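PDB 3L22: SusD superfamily protein from Bacteroides fragilis, which probably binds sugars at the outer membrane as a SusD-type protein, feeding glycan uptake, and carries zinc ions in the crystal. Local coordinates for residues 13-16 with 20-23; 83-88 with 430-435; 202-207 with 224-229; 267-272 with 316-321. All coordinates share one frame; numbering follows the deposited sequence.

Contact 1: residues 13-16 with 20-23; sequences DIFT and RIEA
F15 and I21 cross at about a right angle. The base of the F15 side chain does the touching: I21 CG1 lies 3.8 Å from F15 CG and equally near CB and CD2. One face of the ring looks at the helix backbone, with I21 CA 4.3 Å above the plane and over its centre. F15 CG stands anti to the carbonyl carbon (chi1 -69°), which lays the ring beside the first turn of helix 18-33.

R20 reaches the other way, along the loop. Its chain is extended from CG to NE, and it runs alongside the 13-16 backbone. R20 CD packs 3.2 Å from I14 O. The same carbonyl receives a weak hydrogen bond from R20 NH1 at 3.4 Å, nearly straight at 166° and in the plane of the guanidinium at its edge. D13 N sits over one face of this group.

F15 is the centre of an inverse gamma turn, in which T16 N bonds weakly back to I14 O. I14 O therefore serves both the turn and the arginine. This is the lead-in to helix 18-33, the first helix of the modelled chain and part of the helical SusD-type fold. S17 OG accepts from R20 N.

T16 OG1 comes at the guanidinium obliquely, 3.5 Å from R20 NH1. The polar half of the contact lies at the surface, whereas I21 is buried. I21 also touches F98 and L102 of helix 79-103 and V108 and A109 of helix 106-109. F15 rests on S101.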
# COMPACT_ATOMS: atom_id res chain seq x y z
N ASP A 13 -2.37 29.94 5.53
CA ASP A 13 -1.34 29.19 6.34
C ASP A 13 -1.45 29.34 7.86
O ASP A 13 -1.33 28.34 8.58
CB ASP A 13 0.07 29.60 5.91
CG ASP A 13 1.15 28.71 6.52
OD1 ASP A 13 0.96 27.47 6.52
OD2 ASP A 13 2.18 29.23 7.00
N ILE A 14 -1.57 30.58 8.36
CA ILE A 14 -2.12 30.80 9.72
C ILE A 14 -3.59 30.37 9.60
O ILE A 14 -4.28 30.70 8.61
CB ILE A 14 -2.01 32.28 10.26
CG1 ILE A 14 -0.55 32.80 10.22
CG2 ILE A 14 -2.55 32.36 11.70
CD1 ILE A 14 -0.40 34.36 10.22
N PHE A 15 -4.07 29.61 10.57
CA PHE A 15 -5.39 29.00 10.46
C PHE A 15 -6.46 29.96 10.93
O PHE A 15 -7.06 29.78 11.98
CB PHE A 15 -5.46 27.71 11.25
CG PHE A 15 -4.65 26.55 10.69
CD1 PHE A 15 -3.99 26.61 9.45
CD2 PHE A 15 -4.58 25.38 11.41
CE1 PHE A 15 -3.28 25.53 8.99
CE2 PHE A 15 -3.88 24.31 10.94
CZ PHE A 15 -3.22 24.37 9.73
N THR A 16 -6.72 30.98 10.13
CA THR A 16 -7.71 31.98 10.46
C THR A 16 -9.09 31.61 9.94
O THR A 16 -10.03 32.28 10.24
CB THR A 16 -7.32 33.34 9.85
OG1 THR A 16 -7.18 33.16 8.44
CG2 THR A 16 -6.00 33.83 10.41
N ARG A 20 -8.69 27.70 5.11
CA ARG A 20 -7.22 27.58 5.30
C ARG A 20 -6.79 26.28 6.00
O ARG A 20 -5.83 25.66 5.60
CB ARG A 20 -6.66 28.77 6.07
CG ARG A 20 -6.57 30.00 5.16
CD ARG A 20 -5.74 31.04 5.79
NE ARG A 20 -5.47 32.15 4.88
CZ ARG A 20 -4.78 33.23 5.23
NH1 ARG A 20 -4.29 33.37 6.47
NH2 ARG A 20 -4.58 34.19 4.33
N ILE A 21 -7.56 25.85 6.99
CA ILE A 21 -7.31 24.54 7.62
C ILE A 21 -7.41 23.42 6.57
O ILE A 21 -6.51 22.59 6.41
CB ILE A 21 -8.29 24.25 8.78
CG1 ILE A 21 -8.12 25.29 9.91
CG2 ILE A 21 -8.04 22.81 9.31
CD1 ILE A 21 -9.29 25.29 10.96
N GLU A 22 -8.48 23.45 5.82
CA GLU A 22 -8.71 22.42 4.85
C GLU A 22 -7.70 22.43 3.70
O GLU A 22 -7.36 21.39 3.22
CB GLU A 22 -10.13 22.50 4.32
CG GLU A 22 -11.09 22.06 5.39
CD GLU A 22 -12.55 22.26 5.03
OE1 GLU A 22 -12.82 22.50 3.86
OE2 GLU A 22 -13.42 22.14 5.93
N ALA A 23 -7.22 23.61 3.27
CA ALA A 23 -6.19 23.67 2.26
C ALA A 23 -4.93 22.94 2.75
O ALA A 23 -4.29 22.22 1.99
CB ALA A 23 -5.83 25.16 1.89

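Contact 2: residues 83-88 with 430-435; sequences DTWTYA and QVELLL
W85 NE1 donates to E432 OE1 at 2.9 Å, the one hydrogen bond between residues 83-88 and 430-435. The bond is bent, with an N-H...O angle of 146°. OE1 lies near the indole edge, slightly tilted from the ring plane. Seen from the acid, NE1 approaches from above the carboxylate plane. The two planes stand 54° apart, so the groups neither stack nor lie flat together.

W85 and E432 cross at about a right angle. E432 CG is anti to the backbone N and the chain then bends at chi2. The bend folds it past the pyrrole and benzene edge of the indole. E432 CG and CD both come 3.5 Å from W85 CZ2, and E432 CB comes 3.5 Å from W85 NE1. The other carboxylate oxygen, OE2, is held by N436 ND2 and by a salt bridge to R151. These partners fix the carboxylate's rotation and would favour its charged form.

The contact joins two helices far apart in sequence. One belongs to the N-terminal helical part of this SusD-family fold, the other to the end of the chain. The short segments approach to 10.0 Å at 62°, which is wide, and long side chains do the bridging.

V431 adds the apolar part. Its CG2 lies 4.0 Å from W85 CD1 and obliquely to the ring, and 3.9 Å from T86 OG1. T86 OG1 itself bonds back to A82 O within its own helix. Y135 meets the W85 ring edge-to-face, and V148, P149 and P429 pack against the same indole.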
# COMPACT_ATOMS: atom_id res chain seq x y z
N ASP A 83 14.49 9.08 -1.74
CA ASP A 83 13.22 9.74 -1.99
C ASP A 83 12.10 9.23 -1.09
O ASP A 83 11.35 10.03 -0.57
CB ASP A 83 12.77 9.58 -3.43
CG ASP A 83 13.71 10.30 -4.45
OD1 ASP A 83 14.59 11.11 -4.06
OD2 ASP A 83 13.54 10.00 -5.65
N THR A 84 11.99 7.91 -0.91
CA THR A 84 10.96 7.38 -0.05
C THR A 84 11.11 7.94 1.36
O THR A 84 10.15 8.40 1.97
CB THR A 84 11.00 5.85 0.00
OG1 THR A 84 10.75 5.33 -1.32
CG2 THR A 84 9.96 5.32 1.02
N TRP A 85 12.35 7.91 1.85
CA TRP A 85 12.69 8.43 3.17
C TRP A 85 12.36 9.93 3.30
O TRP A 85 11.60 10.34 4.18
CB TRP A 85 14.18 8.20 3.46
CG TRP A 85 14.55 8.44 4.87
CD1 TRP A 85 14.95 9.62 5.41
CD2 TRP A 85 14.56 7.48 5.94
NE1 TRP A 85 15.19 9.47 6.75
CE2 TRP A 85 14.96 8.16 7.11
CE3 TRP A 85 14.23 6.12 6.04
CZ2 TRP A 85 15.07 7.54 8.35
CZ3 TRP A 85 14.35 5.50 7.26
CH2 TRP A 85 14.79 6.21 8.41
N THR A 86 12.97 10.74 2.44
CA THR A 86 12.81 12.17 2.49
C THR A 86 11.34 12.56 2.39
O THR A 86 10.88 13.33 3.22
CB THR A 86 13.62 12.84 1.37
OG1 THR A 86 15.00 12.51 1.57
CG2 THR A 86 13.46 14.39 1.40
N TYR A 87 10.58 11.99 1.44
CA TYR A 87 9.20 12.46 1.25
C TYR A 87 8.20 11.89 2.26
O TYR A 87 7.24 12.59 2.58
CB TYR A 87 8.75 12.36 -0.24
CG TYR A 87 9.52 13.40 -1.02
CD1 TYR A 87 10.75 13.10 -1.59
CD2 TYR A 87 9.07 14.70 -1.10
CE1 TYR A 87 11.50 14.07 -2.23
CE2 TYR A 87 9.80 15.68 -1.72
CZ TYR A 87 11.00 15.36 -2.29
OH TYR A 87 11.71 16.31 -2.92
N ALA A 88 8.43 10.68 2.76
CA ALA A 88 7.65 10.16 3.87
C ALA A 88 7.82 11.06 5.10
O ALA A 88 6.83 11.42 5.71
CB ALA A 88 8.00 8.68 4.22
N GLN A 430 21.66 7.14 3.16
CA GLN A 430 22.70 8.16 3.41
C GLN A 430 22.14 9.54 3.81
O GLN A 430 22.75 10.21 4.64
CB GLN A 430 23.60 8.31 2.18
CG GLN A 430 24.77 9.33 2.30
CD GLN A 430 25.83 8.94 3.34
OE1 GLN A 430 25.74 7.91 4.03
NE2 GLN A 430 26.86 9.78 3.44
N VAL A 431 21.00 9.95 3.24
CA VAL A 431 20.42 11.25 3.62
C VAL A 431 20.18 11.33 5.13
O VAL A 431 20.47 12.34 5.74
CB VAL A 431 19.11 11.61 2.85
CG1 VAL A 431 19.42 11.90 1.42
CG2 VAL A 431 18.06 10.50 2.97
N GLU A 432 19.71 10.25 5.73
CA GLU A 432 19.52 10.20 7.17
C GLU A 432 20.86 10.07 7.91
O GLU A 432 21.09 10.76 8.93
CB GLU A 432 18.59 9.03 7.53
CG GLU A 432 18.24 8.87 9.01
CD GLU A 432 17.32 9.95 9.58
OE1 GLU A 432 16.78 10.77 8.82
OE2 GLU A 432 17.12 9.96 10.81
N LEU A 433 21.74 9.20 7.42
CA LEU A 433 22.99 8.91 8.13
C LEU A 433 23.86 10.15 8.30
O LEU A 433 24.54 10.27 9.31
CB LEU A 433 23.78 7.81 7.41
CG LEU A 433 23.18 6.39 7.29
CD1 LEU A 433 24.22 5.52 6.57
CD2 LEU A 433 22.81 5.81 8.65
N LEU A 434 23.79 11.07 7.34
CA LEU A 434 24.53 12.33 7.42
C LEU A 434 24.05 13.23 8.56
O LEU A 434 24.85 13.88 9.19
CB LEU A 434 24.45 13.10 6.08
CG LEU A 434 25.29 12.54 4.90
CD1 LEU A 434 24.84 13.14 3.56
CD2 LEU A 434 26.80 12.76 5.12
N LEU A 435 22.75 13.23 8.84
CA LEU A 435 22.14 14.14 9.82
C LEU A 435 21.86 13.52 11.19
O LEU A 435 21.74 14.27 12.15
CB LEU A 435 20.80 14.64 9.28
CG LEU A 435 20.83 15.46 8.00
CD1 LEU A 435 19.39 15.71 7.55
CD2 LEU A 435 21.59 16.76 8.20

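Contact 3: residues 202-207 with 224-229; sequences AANMLK and GELVTG. With EDO (1,2-ethanediol), chain Z; EDO (1,2-ethanediol), chain T.
The flat carboxamide of N204 meets L226 chiefly through its amide nitrogen. N204 ND2 is 3.5 Å from L226 CB, and L226 CD1 approaches both ends of the amide, 3.8 Å from N204 ND2 and 3.9 Å from OD1. The leucine thus lies against the group by plain van der Waals contact, its chain slanting across that of N204.

No direct hydrogen bond joins the two segments. A water does so instead. It accepts from N204 ND2 at 3.0 Å and donates to L226 O at 2.9 Å. This gives a buried amide N-H a partner, and ties the side chain to the backbone at L226. N204 CG lies anti to the carbonyl carbon (chi1 -78°), and the amide faces the chain at 224-227 from there. N204 and G224 are the closest backbone pair, with CA atoms 6.0 Å apart. G224 presents no side chain here.

The apolar half is M205 with V227, crossing at about a right angle. The selenomethionine chain is bent at both chi2 and chi3. M205 SE and CG each lie 4.1 Å from V227 CG2. K207 NZ bonds to L179 O and to an ethanediol, probably from the crystallisation liquor; E225 OE2 bonds to Y338 OH.

The contact packs helix 200-213 against residues 224-227, at the C-terminal part of helix 217-225; the two helices are successive in the chain. Helix 327-339 supports it through T330, which touches both M205 and V227. I250 of strand 249-253 touches the same two residues, and L206 turns to helix 113-131.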
# COMPACT_ATOMS: atom_id res chain seq x y z
N ALA A 202 -11.40 3.38 5.64
CA ALA A 202 -9.97 3.46 5.33
C ALA A 202 -9.08 3.21 6.57
O ALA A 202 -8.08 2.49 6.51
CB ALA A 202 -9.65 4.84 4.72
N ALA A 203 -9.43 3.85 7.68
CA ALA A 203 -8.71 3.70 8.92
C ALA A 203 -8.75 2.22 9.38
O ALA A 203 -7.74 1.68 9.83
CB ALA A 203 -9.31 4.61 9.98
N ASN A 204 -9.91 1.60 9.26
CA ASN A 204 -10.08 0.20 9.63
C ASN A 204 -9.34 -0.76 8.72
O ASN A 204 -8.82 -1.79 9.17
CB ASN A 204 -11.57 -0.15 9.71
CG ASN A 204 -12.23 0.35 11.00
OD1 ASN A 204 -11.65 0.21 12.06
ND2 ASN A 204 -13.45 0.91 10.91
N MSE A 205 -9.23 -0.42 7.44
CA MSE A 205 -8.41 -1.21 6.51
C MSE A 205 -6.94 -1.17 6.94
O MSE A 205 -6.27 -2.19 6.95
CB MSE A 205 -8.55 -0.71 5.06
CG MSE A 205 -9.85 -1.08 4.41
SE MSE A 205 -10.05 -3.02 4.25
CE MSE A 205 -8.58 -3.34 2.96
N LEU A 206 -6.45 0.02 7.31
CA LEU A 206 -5.05 0.14 7.72
C LEU A 206 -4.83 -0.64 9.05
O LEU A 206 -3.81 -1.30 9.24
CB LEU A 206 -4.62 1.61 7.88
CG LEU A 206 -3.13 1.88 8.14
CD1 LEU A 206 -2.22 1.10 7.18
CD2 LEU A 206 -2.83 3.40 8.10
N LYS A 207 -5.80 -0.52 9.95
CA LYS A 207 -5.75 -1.20 11.22
C LYS A 207 -5.75 -2.72 10.96
O LYS A 207 -4.94 -3.45 11.51
CB LYS A 207 -6.95 -0.78 12.05
CG LYS A 207 -6.98 -1.22 13.48
CD LYS A 207 -8.20 -0.65 14.27
CE LYS A 207 -8.16 0.86 14.45
NZ LYS A 207 -9.12 1.34 15.50
N GLY A 224 -11.67 -5.20 10.15
CA GLY A 224 -12.12 -5.34 8.78
C GLY A 224 -13.61 -5.56 8.62
O GLY A 224 -14.18 -5.17 7.61
N GLU A 225 -14.25 -6.19 9.62
CA GLU A 225 -15.71 -6.38 9.59
C GLU A 225 -16.47 -5.08 9.82
O GLU A 225 -17.62 -5.03 9.48
CB GLU A 225 -16.18 -7.51 10.52
CG GLU A 225 -15.83 -8.85 9.86
CD GLU A 225 -16.21 -10.06 10.60
OE1 GLU A 225 -16.61 -9.95 11.78
OE2 GLU A 225 -16.11 -11.14 9.96
N LEU A 226 -15.80 -4.02 10.28
CA LEU A 226 -16.40 -2.69 10.33
C LEU A 226 -16.54 -2.01 8.95
O LEU A 226 -17.24 -1.03 8.86
CB LEU A 226 -15.66 -1.79 11.32
CG LEU A 226 -15.78 -2.21 12.79
CD1 LEU A 226 -14.80 -1.35 13.64
CD2 LEU A 226 -17.23 -2.08 13.34
N VAL A 227 -15.88 -2.52 7.91
CA VAL A 227 -15.92 -1.93 6.57
C VAL A 227 -17.23 -2.36 5.92
O VAL A 227 -17.35 -3.49 5.47
CB VAL A 227 -14.72 -2.41 5.71
CG1 VAL A 227 -14.85 -1.97 4.21
CG2 VAL A 227 -13.40 -1.96 6.35
N THR A 228 -18.21 -1.47 5.89
CA THR A 228 -19.53 -1.80 5.38
C THR A 228 -19.92 -0.81 4.28
O THR A 228 -19.35 0.28 4.17
CB THR A 228 -20.60 -1.73 6.50
OG1 THR A 228 -20.59 -0.40 7.02
CG2 THR A 228 -20.31 -2.75 7.66
N GLY A 229 -20.88 -1.22 3.46
CA GLY A 229 -21.50 -0.36 2.46
C GLY A 229 -20.87 -0.44 1.06
O GLY A 229 -21.37 0.21 0.14
C1 EDO Z . -7.33 0.05 18.77
O1 EDO Z . -8.50 0.08 17.97
C2 EDO Z . -6.10 0.69 18.18
O2 EDO Z . -6.30 1.43 16.99
C1 EDO T . -16.93 -12.65 7.23
O1 EDO T . -16.73 -11.29 7.61
C2 EDO T . -18.39 -13.08 7.05
O2 EDO T . -19.05 -12.98 8.31
O HOH W 1 -15.53 1.31 8.77

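Contact 4: residues 267-272 with 316-321; sequences LAEYYY and KTKLQW
E269 and K318 are both extended beyond CG, and each has CG anti to the carbonyl carbon. E269 has chi1 -76° and K318 chi1 -44°. From these starts the two long chains slant across each other and bring their charged ends together.

K318 NZ makes a salt bridge to E269 OE1 at 2.8 Å, and donates the hydrogen bond within it. The ammonium comes from above the carboxylate plane, 51° out of it. OE2 of E269 is further, 3.3 Å from K318 NZ. The end of the lysine chain also meets the acid, with K318 CE 3.4 Å from E269 OE1.

Both groups have further partners. E269 OE1 also bonds to S266 OG, and E269 OE2 to Q264 N. K318 NZ also donates to P261 O. The bridge is thus held to the chain just before helix 267-271, and the several bonds on the carboxylate would favour its charged state.

Beside the ion pair the packing is light. A268 CB points at the loop and lies 4.0 Å from Q320 OE1. The Q320 amide is anchored by others: NE2 bonds to Y240 O, and OE1 accepts from D314 N. The K318 backbone lies in the left-handed helical region. Just before it, T317 OG1 accepts from L319 N at 3.1 Å.

That bond closes an ST turn. It shapes the loop that leads into strand 322-326, which pairs antiparallel with strand 249-253. The contact sets this loop against the short, weakly bonded helix 267-271, away from the zinc sites.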
# COMPACT_ATOMS: atom_id res chain seq x y z
N LEU A 267 2.60 5.65 -12.37
CA LEU A 267 2.28 4.25 -12.62
C LEU A 267 2.22 3.90 -14.11
O LEU A 267 2.87 2.94 -14.56
CB LEU A 267 0.95 3.90 -11.95
CG LEU A 267 1.01 3.39 -10.51
CD1 LEU A 267 1.91 4.16 -9.59
CD2 LEU A 267 -0.42 3.21 -9.97
N ALA A 268 1.46 4.68 -14.87
CA ALA A 268 1.27 4.39 -16.28
C ALA A 268 2.57 4.39 -17.07
O ALA A 268 2.75 3.59 -17.99
CB ALA A 268 0.21 5.36 -16.93
N GLU A 269 3.49 5.26 -16.68
CA GLU A 269 4.77 5.33 -17.35
C GLU A 269 5.62 4.06 -17.15
O GLU A 269 6.46 3.75 -17.99
CB GLU A 269 5.55 6.55 -16.89
CG GLU A 269 5.02 7.82 -17.53
CD GLU A 269 5.65 9.04 -16.93
OE1 GLU A 269 5.37 9.35 -15.75
OE2 GLU A 269 6.48 9.63 -17.63
N TYR A 270 5.35 3.31 -16.08
CA TYR A 270 6.08 2.07 -15.80
C TYR A 270 5.54 0.83 -16.52
O TYR A 270 6.25 -0.16 -16.66
CB TYR A 270 6.17 1.87 -14.25
CG TYR A 270 7.33 2.59 -13.66
CD1 TYR A 270 7.38 3.96 -13.67
CD2 TYR A 270 8.40 1.91 -13.10
CE1 TYR A 270 8.44 4.65 -13.15
CE2 TYR A 270 9.48 2.61 -12.57
CZ TYR A 270 9.47 3.97 -12.60
OH TYR A 270 10.49 4.69 -12.12
N TYR A 271 4.28 0.89 -16.98
CA TYR A 271 3.59 -0.26 -17.57
C TYR A 271 3.22 -0.11 -19.05
O TYR A 271 3.13 -1.12 -19.73
CB TYR A 271 2.29 -0.54 -16.80
CG TYR A 271 2.52 -1.01 -15.37
CD1 TYR A 271 3.01 -2.27 -15.11
CD2 TYR A 271 2.21 -0.20 -14.28
CE1 TYR A 271 3.21 -2.72 -13.83
CE2 TYR A 271 2.40 -0.63 -12.97
CZ TYR A 271 2.93 -1.89 -12.76
OH TYR A 271 3.15 -2.33 -11.49
N TYR A 272 3.04 1.11 -19.54
CA TYR A 272 2.36 1.31 -20.81
C TYR A 272 3.09 0.86 -22.05
O TYR A 272 2.43 0.65 -23.05
CB TYR A 272 1.93 2.78 -21.03
CG TYR A 272 2.95 3.71 -21.63
CD1 TYR A 272 4.13 3.98 -20.97
CD2 TYR A 272 2.74 4.34 -22.89
CE1 TYR A 272 5.08 4.83 -21.49
CE2 TYR A 272 3.71 5.22 -23.44
CZ TYR A 272 4.87 5.45 -22.70
OH TYR A 272 5.88 6.29 -23.10
N LYS A 316 -0.07 9.37 -21.22
CA LYS A 316 -0.25 10.69 -21.79
C LYS A 316 -0.78 11.66 -20.72
O LYS A 316 -0.18 12.70 -20.52
CB LYS A 316 -1.22 10.63 -22.97
CG LYS A 316 -1.31 11.91 -23.80
CD LYS A 316 -2.22 11.73 -25.05
N THR A 317 -1.86 11.31 -20.02
CA THR A 317 -2.45 12.25 -19.05
C THR A 317 -2.01 12.00 -17.62
O THR A 317 -1.97 12.92 -16.81
CB THR A 317 -3.98 12.21 -19.10
OG1 THR A 317 -4.42 11.01 -18.46
CG2 THR A 317 -4.52 12.37 -20.59
N LYS A 318 -1.69 10.76 -17.33
CA LYS A 318 -1.30 10.28 -16.01
C LYS A 318 -2.42 10.45 -14.98
O LYS A 318 -2.16 10.46 -13.75
CB LYS A 318 0.02 10.91 -15.53
CG LYS A 318 1.12 10.99 -16.55
CD LYS A 318 2.47 11.38 -15.88
CE LYS A 318 3.52 11.99 -16.84
NZ LYS A 318 4.87 12.08 -16.14
N LEU A 319 -3.67 10.53 -15.45
CA LEU A 319 -4.79 10.91 -14.57
C LEU A 319 -5.37 9.74 -13.78
O LEU A 319 -6.23 9.94 -12.93
CB LEU A 319 -5.90 11.59 -15.34
CG LEU A 319 -5.60 13.01 -15.81
CD1 LEU A 319 -6.59 13.47 -16.87
CD2 LEU A 319 -5.61 13.95 -14.58
N GLN A 320 -4.91 8.52 -14.02
CA GLN A 320 -5.47 7.39 -13.30
C GLN A 320 -5.14 7.48 -11.81
O GLN A 320 -3.98 7.72 -11.43
CB GLN A 320 -5.02 6.06 -13.88
CG GLN A 320 -5.61 5.82 -15.27
CD GLN A 320 -4.94 4.66 -16.06
OE1 GLN A 320 -3.73 4.71 -16.40
NE2 GLN A 320 -5.73 3.65 -16.39
N TRP A 321 -6.16 7.31 -10.99
CA TRP A 321 -5.98 7.30 -9.53
C TRP A 321 -5.23 6.05 -9.05
O TRP A 321 -5.30 4.99 -9.68
CB TRP A 321 -7.34 7.34 -8.85
CG TRP A 321 -8.12 8.63 -9.00
CD1 TRP A 321 -7.94 9.62 -9.94
CD2 TRP A 321 -9.25 9.01 -8.24
NE1 TRP A 321 -8.86 10.62 -9.75
CE2 TRP A 321 -9.68 10.27 -8.72
CE3 TRP A 321 -9.94 8.42 -7.17
CZ2 TRP A 321 -10.80 10.92 -8.19
CZ3 TRP A 321 -11.05 9.10 -6.65
CH2 TRP A 321 -11.45 10.34 -7.15

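How the contacts relate
Contact 3 is the buried one, contacts 2 and 4 are partly buried, and contact 1 lies at the surface. Contacts 1 and 3 are local, each tying a helix to a nearby loop or turn. Contact 2 spans most of the chain, and contacts 3 and 4 are nested within the loop it closes. Helix 79-103 carries one side of contact 2 and also covers F15 and I21 of contact 1. Chemistry follows place. Contact 3 relies on apolar packing and one water, contact 4 on an ion pair, contact 2 on an indole-carboxylate bond, and contact 1 on a weak arginine bond beside a ring. None touches another; contacts 2 and 4 come nearest, about 9 Å between nearest atoms.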